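Local atomic coordinates of cytochrome P450 monooxygenase (Rhodococcus sp. ECU0066, PDB entry 6KBH), a protein that probably works as a self-sufficient monooxygenase, passing electrons from a flavin mononucleotide reductase domain through a [2Fe-2S] cluster to the heme of its cytochrome P450 domain. Residues A[475-480]-A[500-505]; A[509-514]-A[561-566]. All blocks are in the same frame, centred on the assembly; numbering follows the deposited sequence.

Contact 1. Residues A[475-480]-A[500-505]; sequences RTMAVS and RPLPKW
The guanidinium of Arg-475 meets Pro-503 over one of its faces and the carbonyl of Pro-501 at its edge. On the face, Pro-503 CD stands 3.4 Å above the guanidinium plane, displaced toward the rim on the NH1 side, with Arg-475 NH1 3.5 Å from Pro-503 CD. The two side chains approach tip to tip, and the proline ring offers the charged group a CH2 to lie against. At the edge, Pro-501 O lies in the guanidinium plane, 3.0 Å from Arg-475 NH2; the bond is weak, because its N-H...O angle is only 129°. Arg-500 O lies near the same edge, 3.6 Å from Arg-475 NH2, and Leu-502 CA approaches that nitrogen obliquely. A bend at chi3 (97°) turns NE out of line with the arginine's methylene chain. NH2 has a second, distant charged partner in Asp-496, a long and weak ion pair.

Next to this polar patch, Met-477 and Leu-502 also reach toward each other tip to tip, with the methyl Met-477 CE 3.3 Å from Leu-502 CD2. This is the buried part of the contact, whereas Arg-475 and Pro-503 remain partly exposed.

The contact lays the irregular loop between strands 489-496 and 510-515 against the beginning of strand 475-486. That strand hydrogen-bonds through its backbone to strand 560-567, and Phe-534 of strand 533-536 touches both Met-477 and Leu-502, joining the loop to the apolar side of the sheet.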
loop_
_atom_site.group_PDB
_atom_site.type_symbol
_atom_site.label_atom_id
_atom_site.label_comp_id
_atom_site.label_asym_id
_atom_site.label_seq_id
_atom_site.Cartn_x
_atom_site.Cartn_y
_atom_site.Cartn_z
ATOM N N ARG A 475 11.975 1.563 10.540
ATOM C CA ARG A 475 13.303 2.088 10.784
ATOM C C ARG A 475 14.308 1.054 10.294
ATOM O O ARG A 475 14.172 -0.132 10.592
ATOM C CB ARG A 475 13.487 2.367 12.270
ATOM C CG ARG A 475 12.455 3.337 12.805
ATOM C CD ARG A 475 12.174 3.097 14.274
ATOM N NE ARG A 475 12.947 3.998 15.131
ATOM C CZ ARG A 475 12.439 5.005 15.839
ATOM N NH1 ARG A 475 11.142 5.282 15.796
ATOM N NH2 ARG A 475 13.241 5.748 16.591
ATOM N N THR A 476 15.285 1.490 9.511
ATOM C CA THR A 476 16.348 0.592 9.070
ATOM C C THR A 476 17.509 0.755 10.040
ATOM O O THR A 476 18.289 1.709 9.949
ATOM C CB THR A 476 16.759 0.887 7.634
ATOM O OG1 THR A 476 17.750 1.924 7.623
ATOM C CG2 THR A 476 15.544 1.323 6.832
ATOM N N MET A 477 17.607 -0.168 10.991
ATOM C CA MET A 477 18.678 -0.124 11.969
ATOM C C MET A 477 19.891 -0.907 11.480
ATOM O O MET A 477 19.839 -1.641 10.490
ATOM C CB MET A 477 18.211 -0.659 13.324
ATOM C CG MET A 477 17.107 0.141 13.992
ATOM S SD MET A 477 16.144 -0.878 15.099
ATOM C CE MET A 477 16.538 -0.152 16.638
ATOM N N ALA A 478 20.995 -0.742 12.200
ATOM C CA ALA A 478 22.249 -1.401 11.888
ATOM C C ALA A 478 22.603 -2.364 13.007
ATOM O O ALA A 478 22.309 -2.114 14.182
ATOM C CB ALA A 478 23.382 -0.381 11.691
ATOM N N VAL A 479 23.226 -3.474 12.631
ATOM C CA VAL A 479 23.660 -4.483 13.590
ATOM C C VAL A 479 25.066 -4.119 14.057
ATOM O O VAL A 479 26.024 -4.175 13.279
ATOM C CB VAL A 479 23.610 -5.894 12.987
ATOM C CG1 VAL A 479 24.273 -5.942 11.611
ATOM C CG2 VAL A 479 24.247 -6.893 13.934
ATOM N N SER A 480 25.187 -3.742 15.329
ATOM C CA SER A 480 26.477 -3.360 15.890
ATOM C C SER A 480 27.225 -4.520 16.533
ATOM O O SER A 480 28.429 -4.398 16.776
ATOM C CB SER A 480 26.288 -2.255 16.927
ATOM O OG SER A 480 25.412 -2.677 17.963
ATOM N N ARG A 500 18.263 9.352 16.195
ATOM C CA ARG A 500 17.158 9.920 16.960
ATOM C C ARG A 500 16.451 8.828 17.757
ATOM O O ARG A 500 16.157 7.755 17.206
ATOM C CB ARG A 500 16.189 10.635 16.029
ATOM C CG ARG A 500 16.883 11.205 14.789
ATOM C CD ARG A 500 17.714 12.447 15.132
ATOM N NE ARG A 500 18.893 12.586 14.276
ATOM C CZ ARG A 500 19.777 13.575 14.372
ATOM N NH1 ARG A 500 19.621 14.524 15.286
ATOM N NH2 ARG A 500 20.816 13.618 13.549
ATOM N N PRO A 501 16.156 9.083 19.035
ATOM C CA PRO A 501 15.884 7.990 19.977
ATOM C C PRO A 501 14.711 7.106 19.579
ATOM O O PRO A 501 13.750 7.541 18.939
ATOM C CB PRO A 501 15.601 8.726 21.292
ATOM C CG PRO A 501 16.356 10.008 21.169
ATOM C CD PRO A 501 16.214 10.388 19.712
ATOM N N LEU A 502 14.809 5.847 19.993
ATOM C CA LEU A 502 13.888 4.754 19.742
ATOM C C LEU A 502 12.710 4.818 20.715
ATOM O O LEU A 502 12.842 5.347 21.823
ATOM C CB LEU A 502 14.607 3.414 19.897
ATOM C CG LEU A 502 15.807 3.012 19.027
ATOM C CD1 LEU A 502 17.006 3.941 19.163
ATOM C CD2 LEU A 502 16.216 1.617 19.424
ATOM N N PRO A 503 11.551 4.287 20.323
ATOM C CA PRO A 503 10.380 4.329 21.205
ATOM C C PRO A 503 10.625 3.649 22.544
ATOM O O PRO A 503 11.489 2.782 22.696
ATOM C CB PRO A 503 9.308 3.583 20.403
ATOM C CG PRO A 503 9.705 3.781 18.985
ATOM C CD PRO A 503 11.210 3.789 18.978
ATOM N N LYS A 504 9.842 4.072 23.532
ATOM C CA LYS A 504 9.753 3.335 24.782
ATOM C C LYS A 504 8.979 2.046 24.546
ATOM O O LYS A 504 8.027 2.013 23.762
ATOM C CB LYS A 504 9.058 4.181 25.848
ATOM C CG LYS A 504 9.796 5.460 26.216
ATOM C CD LYS A 504 8.829 6.608 26.474
ATOM C CE LYS A 504 9.570 7.918 26.702
ATOM N NZ LYS A 504 10.023 8.065 28.113
ATOM N N TRP A 505 9.395 0.974 25.216
ATOM C CA TRP A 505 8.719 -0.308 25.089
ATOM C C TRP A 505 8.632 -0.971 26.455
ATOM O O TRP A 505 9.584 -0.922 27.238
ATOM C CB TRP A 505 9.438 -1.232 24.094
ATOM C CG TRP A 505 10.895 -1.433 24.383
ATOM C CD1 TRP A 505 11.936 -0.677 23.923
ATOM C CD2 TRP A 505 11.476 -2.464 25.191
ATOM N NE1 TRP A 505 13.127 -1.172 24.398
ATOM C CE2 TRP A 505 12.872 -2.269 25.179
ATOM C CE3 TRP A 505 10.951 -3.533 25.926
ATOM C CZ2 TRP A 505 13.749 -3.103 25.872
ATOM C CZ3 TRP A 505 11.823 -4.358 26.613
ATOM C CH2 TRP A 505 13.206 -4.139 26.582
#

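Contact 2. Residues A[509-514]-A[561-566]; sequences SHIDVD and LRVRGP. With FMN (flavin mononucleotide), chain B.
Asp-514 shares its carboxylate between two arginines of the neighbouring strand and meets them in different ways. Its OD2 lies over the face of the Arg-562 guanidinium, 3.1 Å from Arg-562 NE, and the two planes stand 83° apart; no N-H points at the oxygen, so the pairing is one of charge alone. Arg-562 has CG anti to its backbone N (chi1 157°), and further bends at chi2 and chi3 bring NE close to the carboxylate. Arg-564 instead makes a hydrogen-bonded salt bridge, NH1 standing 3.1 Å from Asp-514 OD1 on the syn side, modestly tilted from both planes. The two side chains cross at about a right angle. Arg-564 NH2 is engaged by Asp-734, next in sequence to a cysteine ligand of the [2Fe-2S] cluster, while Asp-512 pairs with Arg-567.

The backbones run antiparallel. Asp-512 and Arg-564 form a hydrogen-bonded pair, with Arg-564 N 2.8 Å from Asp-512 O; the return bond, from Asp-512 N to Arg-564 O, is long, weak and doubtful, because that oxygen is crowded in the model. Asp-514 N donates to Arg-562 O at 3.0 Å in a nearly straight bond (170°). Val-513 and Val-563 form the intervening non-hydrogen-bonded pair, and their side chains lie on the apolar face. There Val-513 CG2 also meets Leu-561 CD1 at 3.5 Å.

Close to the cofactor, His-510 CB lies 3.5 Å from FMN O4. Strand 518-523, which carries the FMN-binding residues Arg-520, Gln-521 and Ser-523, flanks 510-515, as is characteristic of the antiparallel beta-barrel flavin domain of the ferredoxin reductase type.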
loop_
_atom_site.group_PDB
_atom_site.type_symbol
_atom_site.label_atom_id
_atom_site.label_comp_id
_atom_site.label_asym_id
_atom_site.label_seq_id
_atom_site.Cartn_x
_atom_site.Cartn_y
_atom_site.Cartn_z
ATOM N N SER A 509 7.232 -6.893 24.713
ATOM C CA SER A 509 7.180 -6.341 23.367
ATOM C C SER A 509 8.154 -7.065 22.444
ATOM O O SER A 509 9.180 -7.602 22.871
ATOM C CB SER A 509 7.496 -4.844 23.379
ATOM O OG SER A 509 6.835 -4.183 24.442
ATOM N N HIS A 510 7.817 -7.064 21.160
ATOM C CA HIS A 510 8.603 -7.700 20.118
ATOM C C HIS A 510 8.822 -6.700 18.992
ATOM O O HIS A 510 8.334 -5.568 19.036
ATOM C CB HIS A 510 7.895 -8.947 19.583
ATOM C CG HIS A 510 6.499 -8.679 19.112
ATOM N ND1 HIS A 510 5.397 -8.865 19.918
ATOM C CD2 HIS A 510 6.028 -8.219 17.928
ATOM C CE1 HIS A 510 4.306 -8.544 19.247
ATOM N NE2 HIS A 510 4.661 -8.150 18.037
ATOM N N ILE A 511 9.558 -7.121 17.962
ATOM C CA ILE A 511 9.656 -6.337 16.738
ATOM C C ILE A 511 9.595 -7.265 15.539
ATOM O O ILE A 511 9.939 -8.445 15.615
ATOM C CB ILE A 511 10.940 -5.501 16.620
ATOM C CG1 ILE A 511 11.463 -5.045 17.958
ATOM C CG2 ILE A 511 10.656 -4.234 15.877
ATOM C CD1 ILE A 511 12.851 -4.536 17.806
ATOM N N ASP A 512 9.199 -6.694 14.406
ATOM C CA ASP A 512 9.153 -7.405 13.137
ATOM C C ASP A 512 10.369 -6.997 12.312
ATOM O O ASP A 512 10.461 -5.857 11.847
ATOM C CB ASP A 512 7.849 -7.117 12.399
ATOM C CG ASP A 512 6.628 -7.455 13.232
ATOM O OD1 ASP A 512 6.735 -7.433 14.476
ATOM O OD2 ASP A 512 5.569 -7.762 12.646
ATOM N N VAL A 513 11.298 -7.932 12.140
ATOM C CA VAL A 513 12.565 -7.690 11.462
ATOM C C VAL A 513 12.598 -8.536 10.197
ATOM O O VAL A 513 12.308 -9.737 10.238
ATOM C CB VAL A 513 13.759 -8.014 12.380
ATOM C CG1 VAL A 513 13.562 -9.363 13.059
ATOM C CG2 VAL A 513 15.052 -7.989 11.595
ATOM N N ASP A 514 12.943 -7.911 9.072
ATOM C CA ASP A 514 12.974 -8.611 7.791
ATOM C C ASP A 514 14.189 -9.524 7.725
ATOM O O ASP A 514 15.308 -9.056 7.508
ATOM C CB ASP A 514 13.000 -7.610 6.641
ATOM C CG ASP A 514 11.672 -6.930 6.436
ATOM O OD1 ASP A 514 10.736 -7.210 7.214
ATOM O OD2 ASP A 514 11.564 -6.120 5.493
ATOM N N LEU A 561 19.040 -3.867 8.747
ATOM C CA LEU A 561 17.812 -4.618 8.662
ATOM C C LEU A 561 16.661 -3.637 8.836
ATOM O O LEU A 561 16.717 -2.741 9.678
ATOM C CB LEU A 561 17.735 -5.672 9.769
ATOM C CG LEU A 561 18.484 -6.993 9.605
ATOM C CD1 LEU A 561 18.493 -7.750 10.925
ATOM C CD2 LEU A 561 17.850 -7.812 8.525
ATOM N N ARG A 562 15.613 -3.819 8.045
ATOM C CA ARG A 562 14.369 -3.098 8.239
ATOM C C ARG A 562 13.611 -3.736 9.397
ATOM O O ARG A 562 13.459 -4.957 9.462
ATOM C CB ARG A 562 13.513 -3.114 6.967
ATOM C CG ARG A 562 12.050 -2.898 7.234
ATOM C CD ARG A 562 11.368 -2.195 6.061
ATOM N NE ARG A 562 10.748 -3.128 5.120
ATOM C CZ ARG A 562 9.465 -3.485 5.142
ATOM N NH1 ARG A 562 8.638 -2.981 6.046
ATOM N NH2 ARG A 562 9.002 -4.338 4.246
ATOM N N VAL A 563 13.148 -2.915 10.326
ATOM C CA VAL A 563 12.624 -3.390 11.596
ATOM C C VAL A 563 11.485 -2.471 11.992
ATOM O O VAL A 563 11.675 -1.254 12.114
ATOM C CB VAL A 563 13.726 -3.428 12.663
ATOM C CG1 VAL A 563 14.544 -2.159 12.664
ATOM C CG2 VAL A 563 13.152 -3.681 14.018
ATOM N N ARG A 564 10.302 -3.047 12.175
ATOM C CA ARG A 564 9.060 -2.291 12.290
ATOM C C ARG A 564 8.616 -2.261 13.742
ATOM O O ARG A 564 8.441 -3.317 14.356
ATOM C CB ARG A 564 7.986 -2.908 11.398
ATOM C CG ARG A 564 8.416 -2.940 9.943
ATOM C CD ARG A 564 7.248 -2.996 8.980
ATOM N NE ARG A 564 6.626 -4.314 8.916
ATOM C CZ ARG A 564 7.163 -5.369 8.311
ATOM N NH1 ARG A 564 8.352 -5.280 7.729
ATOM N NH2 ARG A 564 6.510 -6.521 8.300
ATOM N N GLY A 565 8.356 -1.050 14.246
ATOM C CA GLY A 565 8.378 -0.722 15.654
ATOM C C GLY A 565 7.693 -1.681 16.607
ATOM O O GLY A 565 6.848 -2.500 16.230
ATOM N N PRO A 566 8.055 -1.571 17.882
ATOM C CA PRO A 566 7.533 -2.493 18.897
ATOM C C PRO A 566 6.015 -2.499 18.965
ATOM O O PRO A 566 5.372 -1.453 19.077
ATOM C CB PRO A 566 8.145 -1.961 20.197
ATOM C CG PRO A 566 9.376 -1.230 19.767
ATOM C CD PRO A 566 9.021 -0.614 18.446
HETATM N N1 FMN B . 7.192 -15.257 17.219
HETATM C C2 FMN B . 6.119 -14.489 17.459
HETATM O O2 FMN B . 5.064 -14.673 16.770
HETATM N N3 FMN B . 6.118 -13.532 18.396
HETATM C C4 FMN B . 7.233 -13.333 19.128
HETATM O O4 FMN B . 7.258 -12.372 20.084
HETATM C C4A FMN B . 8.362 -14.118 18.902
HETATM N N5 FMN B . 9.466 -13.909 19.638
HETATM C C5A FMN B . 10.544 -14.666 19.407
HETATM C C6 FMN B . 11.664 -14.427 20.183
HETATM C C7 FMN B . 12.800 -15.177 19.991
HETATM C C7M FMN B . 13.979 -14.798 20.921
HETATM C C8 FMN B . 12.837 -16.187 19.022
HETATM C C8M FMN B . 14.069 -17.034 18.771
HETATM C C9 FMN B . 11.705 -16.436 18.254
HETATM C C9A FMN B . 10.550 -15.668 18.431
HETATM N N10 FMN B . 9.435 -15.880 17.697
HETATM C C10 FMN B . 8.338 -15.106 17.923
HETATM C "C1'" FMN B . 9.385 -16.913 16.615
HETATM C "C2'" FMN B . 9.904 -16.389 15.300
HETATM O "O2'" FMN B . 9.108 -15.433 14.731
HETATM C "C3'" FMN B . 10.093 -17.507 14.307
HETATM O "O3'" FMN B . 8.934 -18.265 14.079
HETATM C "C4'" FMN B . 11.261 -18.427 14.723
HETATM O "O4'" FMN B . 12.446 -17.868 15.147
HETATM C "C5'" FMN B . 11.733 -19.318 13.535
HETATM O "O5'" FMN B . 11.824 -18.696 12.229
HETATM P P FMN B . 11.918 -19.624 10.967
HETATM O O1P FMN B . 11.430 -18.884 9.748
HETATM O O2P FMN B . 13.331 -20.044 10.714
HETATM O O3P FMN B . 11.073 -20.831 11.229
#

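In the fold
Contact 1 closes before contact 2 opens along the chain, and both belong to the flavin-binding domain, with centres about 9 Å apart. They share one antiparallel sheet, in which strand 560-567 lies between 475-486 and 510-515. Backbone bonds join them directly: Met-477 O lies 2.9 Å from Leu-561 N, and Arg-475 O is 3.0 Å from Val-563 N. Met-477 also packs on Val-563, so the apolar sides of the two contacts merge, with Phe-534 touching residues of both. Contact 1 lies away from the cofactors, whereas contact 2 borders the FMN and, through Asp-734, the region of the iron-sulfur cluster, consistent with the domain's place in electron transfer.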